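Galactitol-1-phosphate 5-dehydrogenase (PDB 4UEJ) oxidises galactitol 1-phosphate to D-tagatose 6-phosphate with NAD(+) as hydride acceptor, as a zinc-containing member of the alcohol dehydrogenase family. Local coordinates at residues I193-L198 against T209-E214; I172-I177 against A199-F204. All blocks are in the same frame, centred on the assembly; numbering follows the deposited sequence. Where two conformers were deposited one is given.

Contact 1: residues I193-L198 against T209-E214; sequences ISSEKL and TFNSSE
Asn211, the last residue of strand 208-211, reaches across to the turn that leads into helix 196-203. Its CB lies 4.2 Å from Leu198 CD1, and with CG anti to the backbone N (chi1 -172°) the amide is carried out toward Ile193 and Ser195. OD1 is gripped by two donors from Ser213: the backbone N, in the carbonyl plane, closes an Asx turn, and OG bonds from above that plane at a very short 2.5 Å. The same oxygen stands 3.2 Å from Ile193 O, a meeting of two acceptors without a bond, so the paired Ser213 donors probably offset this repulsion. On the other branch, ND2 packs 3.4 Å from Ser195 CB and donates to a water that is also hydrogen-bonded to Ser195 OG, a water bridge between the two segments. Deeper in, Leu198 and Thr209 lie side by side, running opposite ways, with Leu198 CD2 3.8 Å from Thr209 CB. Strand 187-192 lies beside 208-211 in the parallel sheet, and Leu198 packs on its Asp192. Asp192 OD2 accepts from Ser194 N; the backbone of Ala190 and Asp192 bonds with Phe210, and that of Asp192 also with Ser212, while the Phe210 ring turns to the far side, against helix 217-223.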
# COMPACT_ATOMS: atom_id res chain seq x y z
N ILE A 193 -3.83 1.49 -22.69
CA ILE A 193 -5.02 2.03 -23.34
C ILE A 193 -4.98 1.91 -24.86
O ILE A 193 -6.03 1.90 -25.51
CB ILE A 193 -5.26 3.53 -22.99
CG1 ILE A 193 -4.27 4.43 -23.73
CG2 ILE A 193 -5.19 3.75 -21.48
CD1 ILE A 193 -4.66 5.89 -23.75
N SER A 194 -3.78 1.83 -25.43
CA SER A 194 -3.62 1.64 -26.87
C SER A 194 -3.07 0.25 -27.16
O SER A 194 -2.60 -0.42 -26.25
CB SER A 194 -2.69 2.71 -27.46
OG SER A 194 -3.31 3.98 -27.46
N SER A 195 -3.11 -0.16 -28.42
CA SER A 195 -2.75 -1.54 -28.78
C SER A 195 -1.41 -1.68 -29.49
O SER A 195 -0.94 -2.79 -29.77
CB SER A 195 -3.85 -2.14 -29.65
OG SER A 195 -4.06 -1.36 -30.82
N GLU A 196 -0.79 -0.53 -29.73
CA GLU A 196 0.36 -0.47 -30.59
C GLU A 196 1.59 -1.04 -29.89
O GLU A 196 2.30 -1.92 -30.40
CB GLU A 196 0.60 0.96 -30.98
CG GLU A 196 0.06 1.23 -32.32
CD GLU A 196 0.48 2.56 -32.88
OE1 GLU A 196 1.20 3.30 -32.20
OE2 GLU A 196 0.15 2.81 -34.05
N LYS A 197 1.83 -0.51 -28.70
CA LYS A 197 2.96 -0.89 -27.88
C LYS A 197 2.77 -2.30 -27.32
O LYS A 197 3.71 -2.93 -26.83
CB LYS A 197 3.13 0.13 -26.76
CG LYS A 197 3.34 1.56 -27.30
CD LYS A 197 2.70 2.62 -26.41
CE LYS A 197 3.09 4.03 -26.86
NZ LYS A 197 2.63 5.08 -25.90
N LEU A 198 1.54 -2.80 -27.41
CA LEU A 198 1.24 -4.11 -26.86
C LEU A 198 1.90 -5.21 -27.68
O LEU A 198 2.43 -6.15 -27.11
CB LEU A 198 -0.28 -4.31 -26.75
CG LEU A 198 -0.93 -3.47 -25.63
CD1 LEU A 198 -2.41 -3.82 -25.41
CD2 LEU A 198 -0.17 -3.59 -24.31
N THR A 209 -1.27 -9.48 -23.35
CA THR A 209 -1.55 -8.05 -23.23
C THR A 209 -3.05 -7.79 -23.17
O THR A 209 -3.84 -8.46 -23.84
CB THR A 209 -0.97 -7.26 -24.42
OG1 THR A 209 -1.52 -7.74 -25.65
CG2 THR A 209 0.55 -7.38 -24.47
N PHE A 210 -3.44 -6.83 -22.34
CA PHE A 210 -4.82 -6.38 -22.27
C PHE A 210 -4.92 -4.92 -22.71
O PHE A 210 -4.22 -4.05 -22.17
CB PHE A 210 -5.38 -6.51 -20.85
CG PHE A 210 -5.23 -7.89 -20.25
CD1 PHE A 210 -5.32 -9.03 -21.04
CD2 PHE A 210 -5.05 -8.05 -18.89
CE1 PHE A 210 -5.20 -10.29 -20.48
CE2 PHE A 210 -4.92 -9.31 -18.32
CZ PHE A 210 -5.00 -10.43 -19.12
N ASN A 211 -5.79 -4.65 -23.67
CA ASN A 211 -6.14 -3.30 -24.06
C ASN A 211 -7.24 -2.78 -23.15
O ASN A 211 -8.37 -3.23 -23.24
CB ASN A 211 -6.60 -3.27 -25.52
CG ASN A 211 -6.77 -1.86 -26.05
OD1 ASN A 211 -7.33 -0.99 -25.39
ND2 ASN A 211 -6.30 -1.64 -27.28
N SER A 212 -6.92 -1.83 -22.28
CA SER A 212 -7.87 -1.44 -21.24
C SER A 212 -9.01 -0.58 -21.79
O SER A 212 -9.97 -0.27 -21.08
CB SER A 212 -7.16 -0.72 -20.10
OG SER A 212 -6.59 0.49 -20.54
N SER A 213 -8.91 -0.19 -23.05
CA SER A 213 -9.99 0.55 -23.69
C SER A 213 -10.98 -0.43 -24.31
O SER A 213 -12.05 -0.04 -24.79
CB SER A 213 -9.44 1.51 -24.75
OG SER A 213 -8.96 0.80 -25.89
N GLU A 214 -10.63 -1.71 -24.29
CA GLU A 214 -11.44 -2.74 -24.92
C GLU A 214 -11.86 -3.83 -23.94
O GLU A 214 -12.84 -4.54 -24.18
CB GLU A 214 -10.68 -3.37 -26.08
CG GLU A 214 -10.40 -2.40 -27.21
CD GLU A 214 -9.55 -3.02 -28.30
OE1 GLU A 214 -9.12 -4.19 -28.13
OE2 GLU A 214 -9.30 -2.34 -29.32
O HOH W 1 -5.99 0.36 -29.83

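Contact 2: residues I172-I177 against A199-F204; sequences IGLLAI and ALAKSF
Leu174 and Ile177, one helical turn apart on helix 171-182, meet Ala201 of helix 196-203 and Phe204 just beyond its end through mainly apolar contacts. Leu174 CD2 approaches the edge of the Phe204 ring, near its plane, at 4.0 Å from CD2 of the phenylalanine, and Leu174 CB lies equally near Phe204 CE2. The other methyl, Leu174 CD1, touches Leu200 CD2, the two side chains crossing at about a right angle. Ile177 divides its branches: CD1 makes the closest approach, 3.7 Å to Ala201 CB, whereas CG2, anti to the backbone N, rests 4.0 Å from Phe204 CB. Phe204 has CG anti to its carbonyl carbon (chi1 -71°), which places Leu200 O over one ring face, near the rim, 3.4 Å from the ring plane; this oxygen is a hydrogen-bond acceptor for Ser203 OG, on a lone pair, at 2.6 Å. An alanine in place of Phe204 would probably loosen this end of the segment, since the ring edge that meets Leu174 CB and CD2 would be gone. Farther out, Leu316 borders Leu174 and Phe204, and Val188 and Ala190 of strand 187-192 back Ile177. The axes of segments 172-177 and 199-203 come within 9.8 Å, at 29°, the near-parallel pairing of neighbouring helices on one face of a Rossmann fold, consistent with a GxGxxG-type pattern whose last glycine, Gly173, lies in the first turn of helix 171-182.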
# COMPACT_ATOMS: atom_id res chain seq x y z
N ILE A 172 9.20 3.65 -19.61
CA ILE A 172 9.45 3.04 -18.31
C ILE A 172 8.80 1.66 -18.22
O ILE A 172 9.44 0.69 -17.82
CB ILE A 172 8.92 3.92 -17.17
CG1 ILE A 172 9.64 5.27 -17.16
CG2 ILE A 172 9.12 3.22 -15.82
CD1 ILE A 172 11.12 5.14 -16.96
N GLY A 173 7.54 1.59 -18.62
CA GLY A 173 6.82 0.32 -18.63
C GLY A 173 7.41 -0.74 -19.54
O GLY A 173 7.52 -1.91 -19.16
N LEU A 174 7.77 -0.35 -20.76
CA LEU A 174 8.35 -1.32 -21.67
C LEU A 174 9.69 -1.82 -21.15
O LEU A 174 10.00 -2.99 -21.30
CB LEU A 174 8.51 -0.72 -23.06
CG LEU A 174 7.19 -0.43 -23.77
CD1 LEU A 174 7.39 0.38 -25.05
CD2 LEU A 174 6.49 -1.76 -24.08
N LEU A 175 10.48 -0.94 -20.55
CA LEU A 175 11.76 -1.37 -19.96
C LEU A 175 11.50 -2.34 -18.81
O LEU A 175 12.20 -3.35 -18.67
CB LEU A 175 12.57 -0.17 -19.48
CG LEU A 175 13.17 0.67 -20.62
CD1 LEU A 175 13.64 2.03 -20.07
CD2 LEU A 175 14.31 -0.04 -21.28
N ALA A 176 10.49 -2.03 -18.00
CA ALA A 176 10.14 -2.89 -16.88
C ALA A 176 9.75 -4.30 -17.34
O ALA A 176 10.07 -5.29 -16.68
CB ALA A 176 9.01 -2.26 -16.08
N ILE A 177 9.05 -4.40 -18.46
CA ILE A 177 8.74 -5.71 -19.02
C ILE A 177 10.00 -6.49 -19.31
O ILE A 177 10.13 -7.65 -18.91
CB ILE A 177 7.93 -5.59 -20.31
CG1 ILE A 177 6.54 -5.02 -19.98
CG2 ILE A 177 7.84 -6.94 -21.01
CD1 ILE A 177 5.75 -4.62 -21.20
N ALA A 199 1.88 -5.09 -29.01
CA ALA A 199 2.62 -6.04 -29.84
C ALA A 199 4.09 -5.97 -29.47
O ALA A 199 4.75 -6.98 -29.28
CB ALA A 199 2.41 -5.78 -31.34
N LEU A 200 4.60 -4.74 -29.36
CA LEU A 200 5.96 -4.51 -28.90
C LEU A 200 6.18 -5.15 -27.53
O LEU A 200 7.20 -5.79 -27.28
CB LEU A 200 6.24 -3.01 -28.84
CG LEU A 200 7.70 -2.59 -28.88
CD1 LEU A 200 8.39 -3.20 -30.12
CD2 LEU A 200 7.82 -1.07 -28.93
N ALA A 201 5.21 -4.97 -26.64
CA ALA A 201 5.32 -5.58 -25.32
C ALA A 201 5.49 -7.10 -25.43
O ALA A 201 6.31 -7.68 -24.72
CB ALA A 201 4.09 -5.22 -24.46
N LYS A 202 4.73 -7.74 -26.31
CA LYS A 202 4.88 -9.18 -26.52
C LYS A 202 6.27 -9.53 -27.06
O LYS A 202 6.84 -10.55 -26.68
CB LYS A 202 3.81 -9.73 -27.47
CG LYS A 202 2.37 -9.57 -26.98
CD LYS A 202 1.41 -9.67 -28.15
CE LYS A 202 -0.02 -9.43 -27.72
NZ LYS A 202 -0.64 -10.68 -27.21
N SER A 203 6.81 -8.68 -27.94
CA SER A 203 8.14 -8.91 -28.49
C SER A 203 9.22 -8.81 -27.42
O SER A 203 10.31 -9.37 -27.57
CB SER A 203 8.44 -7.92 -29.62
OG SER A 203 8.87 -6.67 -29.13
N PHE A 204 8.91 -8.10 -26.34
CA PHE A 204 9.81 -7.93 -25.22
C PHE A 204 9.64 -9.04 -24.19
O PHE A 204 10.33 -9.05 -23.17
CB PHE A 204 9.58 -6.58 -24.55
CG PHE A 204 10.04 -5.43 -25.37
CD1 PHE A 204 11.06 -5.59 -26.30
CD2 PHE A 204 9.48 -4.17 -25.20
CE1 PHE A 204 11.50 -4.52 -27.07
CE2 PHE A 204 9.92 -3.11 -25.95
CZ PHE A 204 10.93 -3.28 -26.89

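How the contacts relate
Helix 196-203 takes part in both contacts, its start in contact 1 and its end in contact 2. Contact 1 lies toward the surface, at the edge of the parallel sheet, where 208-211 is an outer strand; polar groups, a water and an Asx turn share the work there with one leucine. Contact 2 is more buried, nearer the centre of the chain, and joins two helices mostly by methyl groups and a ring edge. Their centres are 12 Å apart, yet they touch: Thr209 CG2 packs on Ala201 CB, and Leu174 CD2 on Lys197 O. Strand 187-192 borders both; helix 196-203 thus meets strand 208-211 in contact 1 and helix 171-182 in contact 2.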